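PDB 6FKK: MIP07328p from Drosophila melanogaster, which probably acts as a chemorepellent axon guidance cue of the semaphorin family that signals between cells by binding semaphorin receptors. Local coordinates for residues K15-F20 against L470-L475; H33-V38 against V454-K459; I389-Q394 against Y402-Y407; S458-V463 against P474-S479. All blocks are in the same frame, centred on the assembly; numbering follows the deposited sequence.

Interaction 1: K15-F20 against L470-L475; sequences KVLAHF and LVSVPL
Two valines form the apolar centre where 15-20 meets strand 470-474. They cross at about a right angle, and CG1 of Val16, anti to its backbone N, rests 3.9 Å from CG1 of Val471. Further along, Leu17 lies obliquely against the proline ring, with its CG 3.9 Å from CD of Pro474. At the other end Phe20 and Leu470 run side by side and point the same way, CB to CB at 4.0 Å. These two share a face with Ala18 and Ser472, whereas His19 and Val471 occupy the reverse face; the His19 ring swings away from the strand, and the Phe20 ring meets Tyr47 edge-to-face.

Outside this packing lies the antiparallel backbone pairing. Phe20 and Leu470 exchange both bonds, N of Phe20 reaching O of Leu470 at 2.7 Å in the carbonyl plane. The amide of Ser472 gives an almost straight bond to Ala18 O (2.8 Å, 174°), with the donor lying above the carbonyl plane. A classic beta bulge then interrupts the register: Leu17 N approaches Ser472 O nearly along the C=O axis at 2.7 Å, while Ala18 N adds a weak bond to the same oxygen. The buried Ser472 OG, anti to its own N, is hydrogen-bonded to Ser461 OG on the adjoining strand.

An N-terminal strand is thus added to strands from the end of the sema domain, the closure expected of its beta propeller. All the hydrogen bonds between the segments are main-chain bonds, so the seal depends chiefly on backbone complementarity, with small apolar patches on both faces.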
loop_
_atom_site.group_PDB
_atom_site.type_symbol
_atom_site.label_atom_id
_atom_site.label_comp_id
_atom_site.label_asym_id
_atom_site.label_seq_id
_atom_site.Cartn_x
_atom_site.Cartn_y
_atom_site.Cartn_z
ATOM N N LYS A 15 9.354 -22.912 3.899
ATOM C CA LYS A 15 8.680 -23.850 4.798
ATOM C C LYS A 15 7.304 -23.302 5.153
ATOM O O LYS A 15 7.172 -22.423 6.006
ATOM C CB LYS A 15 9.522 -24.078 6.050
ATOM C CG LYS A 15 8.929 -25.074 7.034
ATOM C CD LYS A 15 8.889 -26.477 6.450
ATOM C CE LYS A 15 8.324 -27.473 7.451
ATOM N NZ LYS A 15 8.279 -28.855 6.896
ATOM N N VAL A 16 6.268 -23.825 4.498
ATOM C CA VAL A 16 4.903 -23.370 4.747
ATOM C C VAL A 16 4.450 -23.871 6.112
ATOM O O VAL A 16 4.467 -25.077 6.386
ATOM C CB VAL A 16 3.955 -23.844 3.639
ATOM C CG1 VAL A 16 2.506 -23.586 4.031
ATOM C CG2 VAL A 16 4.288 -23.150 2.329
ATOM N N LEU A 17 4.038 -22.943 6.975
ATOM C CA LEU A 17 3.572 -23.287 8.313
ATOM C C LEU A 17 2.089 -23.644 8.327
ATOM O O LEU A 17 1.704 -24.695 8.848
ATOM C CB LEU A 17 3.850 -22.132 9.280
ATOM C CG LEU A 17 5.316 -21.724 9.457
ATOM C CD1 LEU A 17 5.453 -20.643 10.523
ATOM C CD2 LEU A 17 6.178 -22.932 9.795
ATOM N N ALA A 18 1.246 -22.783 7.761
ATOM C CA ALA A 18 -0.188 -23.030 7.726
ATOM C C ALA A 18 -0.755 -22.470 6.431
ATOM O O ALA A 18 -0.130 -21.643 5.764
ATOM C CB ALA A 18 -0.894 -22.414 8.941
ATOM N N HIS A 19 -1.953 -22.931 6.082
ATOM C CA HIS A 19 -2.606 -22.495 4.856
ATOM C C HIS A 19 -4.111 -22.439 5.073
ATOM O O HIS A 19 -4.682 -23.305 5.742
ATOM C CB HIS A 19 -2.266 -23.427 3.685
ATOM C CG HIS A 19 -2.671 -24.850 3.909
ATOM N ND1 HIS A 19 -3.874 -25.359 3.472
ATOM C CD2 HIS A 19 -2.035 -25.870 4.533
ATOM C CE1 HIS A 19 -3.961 -26.633 3.810
ATOM N NE2 HIS A 19 -2.858 -26.968 4.455
ATOM N N PHE A 20 -4.739 -21.408 4.511
ATOM C CA PHE A 20 -6.188 -21.230 4.533
ATOM C C PHE A 20 -6.650 -21.137 3.084
ATOM O O PHE A 20 -6.403 -20.129 2.416
ATOM C CB PHE A 20 -6.574 -19.979 5.325
ATOM C CG PHE A 20 -8.053 -19.708 5.357
ATOM C CD1 PHE A 20 -8.850 -20.270 6.340
ATOM C CD2 PHE A 20 -8.642 -18.880 4.415
ATOM C CE1 PHE A 20 -10.211 -20.019 6.376
ATOM C CE2 PHE A 20 -10.001 -18.627 4.445
ATOM C CZ PHE A 20 -10.785 -19.196 5.428
ATOM N N LEU A 470 -4.647 -17.992 1.884
ATOM C CA LEU A 470 -3.709 -17.372 2.809
ATOM C C LEU A 470 -2.670 -18.416 3.183
ATOM O O LEU A 470 -3.026 -19.545 3.540
ATOM C CB LEU A 470 -4.403 -16.855 4.072
ATOM C CG LEU A 470 -5.651 -15.982 3.960
ATOM C CD1 LEU A 470 -6.044 -15.476 5.338
ATOM C CD2 LEU A 470 -5.427 -14.826 3.006
ATOM N N VAL A 471 -1.396 -18.051 3.098
ATOM C CA VAL A 471 -0.300 -18.963 3.401
ATOM C C VAL A 471 0.593 -18.315 4.447
ATOM O O VAL A 471 0.979 -17.150 4.304
ATOM C CB VAL A 471 0.508 -19.326 2.141
ATOM C CG1 VAL A 471 1.746 -20.125 2.516
ATOM C CG2 VAL A 471 -0.358 -20.112 1.172
ATOM N N SER A 472 0.919 -19.067 5.493
ATOM C CA SER A 472 1.750 -18.583 6.587
ATOM C C SER A 472 3.152 -19.167 6.452
ATOM O O SER A 472 3.321 -20.389 6.446
ATOM C CB SER A 472 1.139 -18.961 7.934
ATOM O OG SER A 472 1.938 -18.500 9.008
ATOM N N VAL A 473 4.150 -18.296 6.339
ATOM C CA VAL A 473 5.552 -18.708 6.311
ATOM C C VAL A 473 6.283 -17.947 7.411
ATOM O O VAL A 473 5.825 -16.871 7.824
ATOM C CB VAL A 473 6.184 -18.464 4.931
ATOM C CG1 VAL A 473 5.428 -19.242 3.859
ATOM C CG2 VAL A 473 6.207 -16.978 4.606
ATOM N N PRO A 474 7.400 -18.461 7.930
ATOM C CA PRO A 474 8.067 -17.776 9.047
ATOM C C PRO A 474 8.560 -16.388 8.656
ATOM O O PRO A 474 9.139 -16.189 7.585
ATOM C CB PRO A 474 9.228 -18.713 9.396
ATOM C CG PRO A 474 9.459 -19.528 8.172
ATOM C CD PRO A 474 8.087 -19.714 7.581
ATOM N N LEU A 475 8.333 -15.426 9.552
ATOM C CA LEU A 475 8.798 -14.062 9.318
ATOM C C LEU A 475 10.320 -13.985 9.314
ATOM O O LEU A 475 10.897 -13.173 8.581
ATOM C CB LEU A 475 8.220 -13.124 10.377
ATOM C CG LEU A 475 8.457 -11.624 10.202
ATOM C CD1 LEU A 475 7.596 -11.069 9.076
ATOM C CD2 LEU A 475 8.189 -10.888 11.504
#

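Interaction 2: H33-V38 against V454-K459; sequences HNDEFV and VISTSK. With NAG (2-acetamido-2-deoxy-beta-D-glucopyranose), chain C.
His33 and Val454 reach toward each other tip to tip. The imidazole, its CG in the crowded position between backbone N and carbonyl carbon (chi1 74°), presents one face to the methyl CG1 of Val454. This CH-pi contact is offset toward the ring's rim, and CG1 sits 3.8 Å from the His33 ring centroid. Asp35 comes across obliquely, its carboxylate over the turn after the strand: OD1 takes a weak bond from Thr457 N, and OD2 lies near the hydroxyls of Thr457 and Ser458. The firmer link uses the Asp35 main chain, whose O receives Ser456 OG on a lone pair at 2.7 Å. Lys459 runs alongside, its CE 3.8 Å from Asp35 O.

Asn34 shapes the connecting loop as an Asx turn, OD1 accepting from Glu36 N and Phe37 N. The Phe37 ring carries a sugar of a glycan attached to the protein itself, NAG C5 standing 3.5 Å above the centre of one ring face.

The loop joins strands 29-33 and 37-41 of one four-stranded sheet, while 454-456 is the edge strand of another; adjacent propeller blades meet here. Leu51 backs Val38 and Ser456, and Ile455 and Thr457 touch Ala390 and His392 of strand 386-396.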
loop_
_atom_site.group_PDB
_atom_site.type_symbol
_atom_site.label_atom_id
_atom_site.label_comp_id
_atom_site.label_asym_id
_atom_site.label_seq_id
_atom_site.Cartn_x
_atom_site.Cartn_y
_atom_site.Cartn_z
ATOM N N HIS A 33 -6.542 -6.218 10.135
ATOM C CA HIS A 33 -5.589 -7.178 10.667
ATOM C C HIS A 33 -4.877 -6.595 11.878
ATOM O O HIS A 33 -4.635 -5.386 11.958
ATOM C CB HIS A 33 -4.560 -7.596 9.608
ATOM C CG HIS A 33 -3.538 -6.542 9.309
ATOM N ND1 HIS A 33 -2.385 -6.393 10.049
ATOM C CD2 HIS A 33 -3.498 -5.584 8.353
ATOM C CE1 HIS A 33 -1.678 -5.390 9.561
ATOM N NE2 HIS A 33 -2.331 -4.883 8.531
ATOM N N ASN A 34 -4.556 -7.474 12.822
ATOM C CA ASN A 34 -3.638 -7.182 13.913
ATOM C C ASN A 34 -2.767 -8.419 14.117
ATOM O O ASN A 34 -2.800 -9.360 13.319
ATOM C CB ASN A 34 -4.392 -6.762 15.183
ATOM C CG ASN A 34 -5.529 -7.702 15.531
ATOM O OD1 ASN A 34 -5.309 -8.810 16.022
ATOM N ND2 ASN A 34 -6.756 -7.256 15.291
ATOM N N ASP A 35 -1.985 -8.425 15.197
ATOM C CA ASP A 35 -1.015 -9.493 15.417
ATOM C C ASP A 35 -1.654 -10.852 15.679
ATOM O O ASP A 35 -0.941 -11.861 15.646
ATOM C CB ASP A 35 -0.094 -9.134 16.585
ATOM C CG ASP A 35 1.210 -8.505 16.130
ATOM O OD1 ASP A 35 1.429 -8.405 14.904
ATOM O OD2 ASP A 35 2.017 -8.115 17.000
ATOM N N GLU A 36 -2.959 -10.914 15.929
ATOM C CA GLU A 36 -3.599 -12.166 16.311
ATOM C C GLU A 36 -4.750 -12.586 15.411
ATOM O O GLU A 36 -4.938 -13.787 15.205
ATOM C CB GLU A 36 -4.104 -12.080 17.759
ATOM C CG GLU A 36 -2.996 -11.861 18.778
ATOM C CD GLU A 36 -3.526 -11.647 20.181
ATOM O OE1 GLU A 36 -4.759 -11.540 20.343
ATOM O OE2 GLU A 36 -2.707 -11.584 21.123
ATOM N N PHE A 37 -5.520 -11.646 14.868
ATOM C CA PHE A 37 -6.667 -11.972 14.034
ATOM C C PHE A 37 -6.680 -11.087 12.796
ATOM O O PHE A 37 -6.214 -9.945 12.823
ATOM C CB PHE A 37 -7.983 -11.820 14.811
ATOM C CG PHE A 37 -8.116 -12.785 15.952
ATOM C CD1 PHE A 37 -8.671 -14.038 15.754
ATOM C CD2 PHE A 37 -7.666 -12.449 17.219
ATOM C CE1 PHE A 37 -8.786 -14.933 16.800
ATOM C CE2 PHE A 37 -7.778 -13.339 18.269
ATOM C CZ PHE A 37 -8.334 -14.585 18.057
ATOM N N VAL A 38 -7.219 -11.632 11.708
ATOM C CA VAL A 38 -7.261 -10.950 10.421
ATOM C C VAL A 38 -8.619 -11.200 9.776
ATOM O O VAL A 38 -9.177 -12.297 9.883
ATOM C CB VAL A 38 -6.109 -11.412 9.501
ATOM C CG1 VAL A 38 -6.208 -12.906 9.222
ATOM C CG2 VAL A 38 -6.096 -10.614 8.205
ATOM N N VAL A 454 0.841 -9.584 5.095
ATOM C CA VAL A 454 0.491 -9.193 6.455
ATOM C C VAL A 454 1.556 -9.739 7.393
ATOM O O VAL A 454 1.948 -10.907 7.282
ATOM C CB VAL A 454 -0.905 -9.704 6.855
ATOM C CG1 VAL A 454 -1.304 -9.150 8.216
ATOM C CG2 VAL A 454 -1.926 -9.328 5.797
ATOM N N ILE A 455 2.014 -8.901 8.318
ATOM C CA ILE A 455 3.109 -9.238 9.214
ATOM C C ILE A 455 2.579 -9.305 10.639
ATOM O O ILE A 455 1.969 -8.346 11.129
ATOM C CB ILE A 455 4.256 -8.221 9.109
ATOM C CG1 ILE A 455 5.049 -8.443 7.819
ATOM C CG2 ILE A 455 5.157 -8.307 10.329
ATOM C CD1 ILE A 455 6.266 -7.551 7.700
ATOM N N SER A 456 2.818 -10.434 11.300
ATOM C CA SER A 456 2.552 -10.607 12.728
ATOM C C SER A 456 3.897 -10.857 13.404
ATOM O O SER A 456 4.440 -11.964 13.329
ATOM C CB SER A 456 1.580 -11.753 12.980
ATOM O OG SER A 456 1.400 -11.959 14.371
ATOM N N THR A 457 4.432 -9.827 14.061
ATOM C CA THR A 457 5.765 -9.943 14.643
ATOM C C THR A 457 5.765 -10.842 15.872
ATOM O O THR A 457 6.719 -11.597 16.094
ATOM C CB THR A 457 6.305 -8.559 14.997
ATOM O OG1 THR A 457 5.334 -7.850 15.778
ATOM C CG2 THR A 457 6.608 -7.773 13.735
ATOM N N SER A 458 4.705 -10.776 16.682
ATOM C CA SER A 458 4.671 -11.554 17.914
ATOM C C SER A 458 4.634 -13.051 17.638
ATOM O O SER A 458 5.208 -13.834 18.403
ATOM C CB SER A 458 3.468 -11.141 18.762
ATOM O OG SER A 458 2.255 -11.510 18.131
ATOM N N LYS A 459 3.976 -13.469 16.559
ATOM C CA LYS A 459 3.913 -14.874 16.188
ATOM C C LYS A 459 4.973 -15.264 15.165
ATOM O O LYS A 459 4.982 -16.415 14.715
ATOM C CB LYS A 459 2.520 -15.218 15.650
ATOM C CG LYS A 459 1.405 -15.010 16.664
ATOM C CD LYS A 459 0.089 -15.600 16.178
ATOM C CE LYS A 459 -1.029 -15.365 17.185
ATOM N NZ LYS A 459 -0.726 -15.949 18.523
HETATM C C1 NAG C . -12.463 -12.121 15.522
HETATM C C2 NAG C . -13.295 -11.026 16.173
HETATM C C3 NAG C . -12.513 -10.387 17.315
HETATM C C4 NAG C . -12.167 -11.457 18.346
HETATM C C5 NAG C . -11.507 -12.696 17.731
HETATM C C6 NAG C . -11.534 -13.873 18.684
HETATM C C7 NAG C . -13.381 -9.032 14.580
HETATM C C8 NAG C . -11.888 -8.855 14.660
HETATM N N2 NAG C . -13.931 -10.044 15.286
HETATM O O3 NAG C . -13.331 -9.383 17.913
HETATM O O4 NAG C . -11.279 -10.908 19.313
HETATM O O5 NAG C . -12.157 -13.144 16.521
HETATM O O6 NAG C . -12.717 -13.878 19.475
HETATM O O7 NAG C . -14.080 -8.270 13.904
#

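Interaction 3: I389-Q394 against Y402-Y407; sequences IAVHPQ and YYDVIY
Strands 386-396 and 402-410 form a beta hairpin, the first two strands of a four-stranded antiparallel blade in the sema-domain propeller. The two segments run antiparallel, at 179°, and the side chains fit mostly as small bumps set against the neighbouring backbone. The branch of Ile389 swings across so that CD1 lies alongside the methyl CG2 of Ile406, 3.7 Å away. On the face shared by Ala390, His392 and Val405, the Tyr407 ring, with CG anti to its carbonyl carbon, lies edge-on along the partner strand, fitting against Ala390 O in the ring plane and bringing CE1 to 4.0 Å from His392 CB. Its hydroxyl is hydrogen-bonded to Leu475 O. On the other face, Val391 CG1 leans obliquely over Asp404 CB, while Tyr286 of strand 282-290 packs on Ile389, Val391 and Ile406.

In the backbone seam Ala390 and Tyr407 exchange two bonds, as do His392 and Val405, with Val391 and Ile406 forming the non-hydrogen-bonded pair between them.

The regular pairing is interrupted at Gln394, where side chains take over, and resumes between Val395 and Tyr403. Gln394, in a left-handed backbone conformation, bends at chi2 (-59°), so that its OE1 lies 3.3 Å from CB of Tyr402; the side chains cross at about a right angle, with amide and ring planes 19° apart. Asp404 OD1 tucks in beside CA of Pro393 (3.3 Å), and OD2 is hydrogen-bonded to Ser279 and Tyr286. Asp404 OD1 grips Gln394 twice, taking its backbone N on the anti lone pair at 2.8 Å and met from above the carboxylate plane by Gln394 NE2 at 3.0 Å.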
loop_
_atom_site.group_PDB
_atom_site.type_symbol
_atom_site.label_atom_id
_atom_site.label_comp_id
_atom_site.label_asym_id
_atom_site.label_seq_id
_atom_site.Cartn_x
_atom_site.Cartn_y
_atom_site.Cartn_z
ATOM N N ILE A 389 3.984 -5.438 -0.566
ATOM C CA ILE A 389 4.977 -4.787 0.281
ATOM C C ILE A 389 4.543 -4.927 1.735
ATOM O O ILE A 389 3.350 -4.885 2.049
ATOM C CB ILE A 389 5.154 -3.306 -0.122
ATOM C CG1 ILE A 389 6.235 -2.625 0.722
ATOM C CG2 ILE A 389 3.832 -2.566 -0.021
ATOM C CD1 ILE A 389 7.640 -2.892 0.239
ATOM N N ALA A 390 5.522 -5.113 2.617
ATOM C CA ALA A 390 5.299 -5.158 4.055
ATOM C C ALA A 390 6.636 -4.913 4.738
ATOM O O ALA A 390 7.690 -5.252 4.193
ATOM C CB ALA A 390 4.696 -6.495 4.500
ATOM N N VAL A 391 6.588 -4.315 5.926
ATOM C CA VAL A 391 7.789 -3.879 6.630
ATOM C C VAL A 391 7.734 -4.346 8.077
ATOM O O VAL A 391 6.701 -4.209 8.743
ATOM C CB VAL A 391 7.954 -2.346 6.578
ATOM C CG1 VAL A 391 9.196 -1.919 7.345
ATOM C CG2 VAL A 391 8.023 -1.862 5.144
ATOM N N HIS A 392 8.854 -4.897 8.563
ATOM C CA HIS A 392 9.088 -5.099 9.988
ATOM C C HIS A 392 10.039 -4.002 10.445
ATOM O O HIS A 392 11.254 -4.105 10.217
ATOM C CB HIS A 392 9.683 -6.483 10.265
ATOM C CG HIS A 392 9.867 -6.787 11.723
ATOM N ND1 HIS A 392 10.416 -7.970 12.172
ATOM C CD2 HIS A 392 9.572 -6.065 12.831
ATOM C CE1 HIS A 392 10.453 -7.963 13.492
ATOM N NE2 HIS A 392 9.948 -6.818 13.917
ATOM N N PRO A 393 9.551 -2.941 11.079
ATOM C CA PRO A 393 10.395 -1.768 11.310
ATOM C C PRO A 393 11.285 -1.894 12.535
ATOM O O PRO A 393 10.927 -2.512 13.542
ATOM C CB PRO A 393 9.373 -0.642 11.499
ATOM C CG PRO A 393 8.190 -1.327 12.086
ATOM C CD PRO A 393 8.151 -2.705 11.469
ATOM N N GLN A 394 12.470 -1.292 12.418
ATOM C CA GLN A 394 13.377 -1.066 13.544
ATOM C C GLN A 394 13.769 -2.372 14.234
ATOM O O GLN A 394 13.657 -2.517 15.453
ATOM C CB GLN A 394 12.770 -0.074 14.538
ATOM C CG GLN A 394 12.559 1.321 13.961
ATOM C CD GLN A 394 13.850 1.957 13.470
ATOM O OE1 GLN A 394 14.639 2.479 14.260
ATOM N NE2 GLN A 394 14.072 1.914 12.161
ATOM N N TYR A 402 19.524 -0.184 14.147
ATOM C CA TYR A 402 18.153 -0.562 13.835
ATOM C C TYR A 402 17.936 -0.505 12.329
ATOM O O TYR A 402 18.260 0.500 11.688
ATOM C CB TYR A 402 17.160 0.347 14.560
ATOM C CG TYR A 402 17.244 0.228 16.065
ATOM C CD1 TYR A 402 18.166 0.972 16.790
ATOM C CD2 TYR A 402 16.415 -0.642 16.758
ATOM C CE1 TYR A 402 18.252 0.859 18.166
ATOM C CE2 TYR A 402 16.491 -0.760 18.130
ATOM C CZ TYR A 402 17.412 -0.009 18.830
ATOM O OH TYR A 402 17.496 -0.126 20.198
ATOM N N TYR A 403 17.400 -1.589 11.771
ATOM C CA TYR A 403 17.147 -1.698 10.342
ATOM C C TYR A 403 15.698 -2.096 10.104
ATOM O O TYR A 403 15.139 -2.906 10.848
ATOM C CB TYR A 403 18.071 -2.730 9.684
ATOM C CG TYR A 403 19.544 -2.470 9.888
ATOM C CD1 TYR A 403 20.262 -1.687 8.993
ATOM C CD2 TYR A 403 20.221 -3.015 10.970
ATOM C CE1 TYR A 403 21.613 -1.451 9.176
ATOM C CE2 TYR A 403 21.570 -2.785 11.159
ATOM C CZ TYR A 403 22.261 -2.002 10.261
ATOM O OH TYR A 403 23.603 -1.774 10.451
ATOM N N ASP A 404 15.097 -1.524 9.065
ATOM C CA ASP A 404 13.780 -1.957 8.618
ATOM C C ASP A 404 13.936 -3.159 7.695
ATOM O O ASP A 404 14.568 -3.059 6.639
ATOM C CB ASP A 404 13.056 -0.822 7.895
ATOM C CG ASP A 404 12.651 0.300 8.828
ATOM O OD1 ASP A 404 12.786 0.125 10.056
ATOM O OD2 ASP A 404 12.199 1.356 8.334
ATOM N N VAL A 405 13.375 -4.296 8.092
ATOM C CA VAL A 405 13.353 -5.473 7.230
ATOM C C VAL A 405 12.154 -5.351 6.299
ATOM O O VAL A 405 11.004 -5.329 6.750
ATOM C CB VAL A 405 13.292 -6.769 8.049
ATOM C CG1 VAL A 405 13.351 -7.978 7.126
ATOM C CG2 VAL A 405 14.431 -6.801 9.050
ATOM N N ILE A 406 12.421 -5.263 5.000
ATOM C CA ILE A 406 11.396 -4.987 4.002
ATOM C C ILE A 406 11.039 -6.280 3.284
ATOM O O ILE A 406 11.923 -7.005 2.810
ATOM C CB ILE A 406 11.870 -3.915 3.006
ATOM C CG1 ILE A 406 12.206 -2.624 3.754
ATOM C CG2 ILE A 406 10.809 -3.668 1.949
ATOM C CD1 ILE A 406 13.073 -1.672 2.967
ATOM N N TYR A 407 9.744 -6.564 3.198
ATOM C CA TYR A 407 9.231 -7.748 2.526
ATOM C C TYR A 407 8.487 -7.333 1.264
ATOM O O TYR A 407 7.705 -6.377 1.281
ATOM C CB TYR A 407 8.299 -8.542 3.446
ATOM C CG TYR A 407 8.962 -9.069 4.700
ATOM C CD1 TYR A 407 9.224 -8.231 5.775
ATOM C CD2 TYR A 407 9.319 -10.405 4.812
ATOM C CE1 TYR A 407 9.829 -8.708 6.922
ATOM C CE2 TYR A 407 9.922 -10.891 5.958
ATOM C CZ TYR A 407 10.176 -10.038 7.008
ATOM O OH TYR A 407 10.776 -10.514 8.151
#

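Interaction 4: S458-V463 against P474-S479; sequences SKNSLV and PLHHCS
The side chains of Asn460 and His476 cross at about a right angle, with the amide and ring planes 35° apart; the amide oxygen meets the ring at its edge. Asn460 OD1 lies in the plane of the ring, 3.7 Å from CD2 of His476. The two imidazole nitrogens are hydrogen-bonded outside the segments, ND1 to Asp492 and NE2 to His392, whose ring also meets that of His476 with planes at about 50°; both nitrogens are thereby fixed, and the nearby aspartate would be expected to favour a protonated ND1.

Asn460 belongs to a G1 beta bulge, in which it and Ser461 both face Ser456. Its left-handed backbone turns the chain into strand 461-465 and presents its carbonyl to Leu475 N. Leu475 N gives Asn460 O a nearly straight bond of 3.0 Å, although it comes from well above the carbonyl plane. Leu475 then packs inward: its CB lies over the peptide joining Asn460 to Ser461, and CD1 rests 4.0 Å from Leu462 CB.

The contact ties the last blade of the propeller to the start of the plexin repeat (PSI) region, where Cys478 is disulfide-bonded to Cys495. Asn460 CG stands anti to its backbone N (chi1 -165°), which carries the amide past Leu475 to the next residue; there ND2 donates in its own amide plane to a lone pair of His476 O at 3.3 Å.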
loop_
_atom_site.group_PDB
_atom_site.type_symbol
_atom_site.label_atom_id
_atom_site.label_comp_id
_atom_site.label_asym_id
_atom_site.label_seq_id
_atom_site.Cartn_x
_atom_site.Cartn_y
_atom_site.Cartn_z
ATOM N N SER A 458 4.705 -10.776 16.682
ATOM C CA SER A 458 4.671 -11.554 17.914
ATOM C C SER A 458 4.634 -13.051 17.638
ATOM O O SER A 458 5.208 -13.834 18.403
ATOM C CB SER A 458 3.468 -11.141 18.762
ATOM O OG SER A 458 2.255 -11.510 18.131
ATOM N N LYS A 459 3.976 -13.469 16.559
ATOM C CA LYS A 459 3.913 -14.874 16.188
ATOM C C LYS A 459 4.973 -15.264 15.165
ATOM O O LYS A 459 4.982 -16.415 14.715
ATOM C CB LYS A 459 2.520 -15.218 15.650
ATOM C CG LYS A 459 1.405 -15.010 16.664
ATOM C CD LYS A 459 0.089 -15.600 16.178
ATOM C CE LYS A 459 -1.029 -15.365 17.185
ATOM N NZ LYS A 459 -0.726 -15.949 18.523
ATOM N N ASN A 460 5.861 -14.338 14.800
ATOM C CA ASN A 460 6.926 -14.584 13.827
ATOM C C ASN A 460 6.359 -15.187 12.543
ATOM O O ASN A 460 6.827 -16.212 12.042
ATOM C CB ASN A 460 8.015 -15.477 14.426
ATOM C CG ASN A 460 9.295 -15.462 13.612
ATOM O OD1 ASN A 460 10.044 -14.485 13.631
ATOM N ND2 ASN A 460 9.558 -16.553 12.901
ATOM N N SER A 461 5.330 -14.534 12.007
ATOM C CA SER A 461 4.562 -15.075 10.896
ATOM C C SER A 461 4.393 -14.024 9.809
ATOM O O SER A 461 3.947 -12.905 10.083
ATOM C CB SER A 461 3.188 -15.565 11.369
ATOM O OG SER A 461 2.430 -16.080 10.290
ATOM N N LEU A 462 4.754 -14.387 8.584
ATOM C CA LEU A 462 4.429 -13.605 7.400
ATOM C C LEU A 462 3.309 -14.325 6.664
ATOM O O LEU A 462 3.442 -15.506 6.330
ATOM C CB LEU A 462 5.650 -13.432 6.498
ATOM C CG LEU A 462 5.383 -12.796 5.132
ATOM C CD1 LEU A 462 4.982 -11.340 5.285
ATOM C CD2 LEU A 462 6.590 -12.929 4.219
ATOM N N VAL A 463 2.207 -13.624 6.424
ATOM C CA VAL A 463 1.026 -14.212 5.803
ATOM C C VAL A 463 0.955 -13.714 4.368
ATOM O O VAL A 463 0.674 -12.534 4.121
ATOM C CB VAL A 463 -0.256 -13.875 6.574
ATOM C CG1 VAL A 463 -1.465 -14.500 5.885
ATOM C CG2 VAL A 463 -0.146 -14.354 8.012
ATOM N N PRO A 474 7.400 -18.461 7.930
ATOM C CA PRO A 474 8.067 -17.776 9.047
ATOM C C PRO A 474 8.560 -16.388 8.656
ATOM O O PRO A 474 9.139 -16.189 7.585
ATOM C CB PRO A 474 9.228 -18.713 9.396
ATOM C CG PRO A 474 9.459 -19.528 8.172
ATOM C CD PRO A 474 8.087 -19.714 7.581
ATOM N N LEU A 475 8.333 -15.426 9.552
ATOM C CA LEU A 475 8.798 -14.062 9.318
ATOM C C LEU A 475 10.320 -13.985 9.314
ATOM O O LEU A 475 10.897 -13.173 8.581
ATOM C CB LEU A 475 8.220 -13.124 10.377
ATOM C CG LEU A 475 8.457 -11.624 10.202
ATOM C CD1 LEU A 475 7.596 -11.069 9.076
ATOM C CD2 LEU A 475 8.189 -10.888 11.504
ATOM N N HIS A 476 10.981 -14.813 10.117
ATOM C CA HIS A 476 12.435 -14.869 10.165
ATOM C C HIS A 476 12.856 -16.317 10.344
ATOM O O HIS A 476 12.329 -17.015 11.217
ATOM C CB HIS A 476 12.989 -14.002 11.300
ATOM C CG HIS A 476 12.692 -12.542 11.147
ATOM N ND1 HIS A 476 13.421 -11.718 10.318
ATOM C CD2 HIS A 476 11.749 -11.758 11.721
ATOM C CE1 HIS A 476 12.940 -10.490 10.386
ATOM N NE2 HIS A 476 11.924 -10.488 11.231
ATOM N N HIS A 477 13.803 -16.765 9.519
ATOM C CA HIS A 477 14.196 -18.167 9.469
ATOM C C HIS A 477 15.345 -18.498 10.412
ATOM O O HIS A 477 16.160 -19.375 10.093
ATOM C CB HIS A 477 14.568 -18.555 8.036
ATOM C CG HIS A 477 13.569 -18.118 7.010
ATOM N ND1 HIS A 477 12.451 -18.860 6.695
ATOM C CD2 HIS A 477 13.527 -17.021 6.218
ATOM C CE1 HIS A 477 11.760 -18.236 5.759
ATOM N NE2 HIS A 477 12.390 -17.118 5.452
ATOM N N CYS A 478 15.443 -17.827 11.561
ATOM C CA CYS A 478 16.533 -18.125 12.486
ATOM C C CYS A 478 16.426 -19.553 13.009
ATOM O O CYS A 478 17.402 -20.310 12.986
ATOM C CB CYS A 478 16.543 -17.137 13.655
ATOM S SG CYS A 478 16.415 -15.375 13.252
ATOM N N SER A 479 15.239 -19.940 13.479
ATOM C CA SER A 479 15.056 -21.265 14.060
ATOM C C SER A 479 15.003 -22.370 13.016
ATOM O O SER A 479 14.941 -23.546 13.390
ATOM C CB SER A 479 13.779 -21.294 14.901
ATOM O OG SER A 479 12.644 -20.984 14.113
#

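In the fold
Along the chain the segments run 15-20, 33-38, 389-394, 402-407, 454-459, 458-463, 470-475 and 474-479, so interactions 1 and 2 bring the N-terminal strands back to the end of the sema domain. Interactions 1 and 4, centres about 9 Å apart, lie in one four-stranded sheet; interaction 2, its centre about 13 Å from that of interaction 1, reaches it through 454-456, while 33-38 belongs to the next sheet. Interaction 3, a hairpin of another sheet, its centre about 13 Å from that of interaction 4, is joined to it through the His392-His476 and Tyr407-Leu475 bonds. Together they are consistent with closure of the propeller by the N-terminal strand, and they join neighbouring blades and the start of the PSI region.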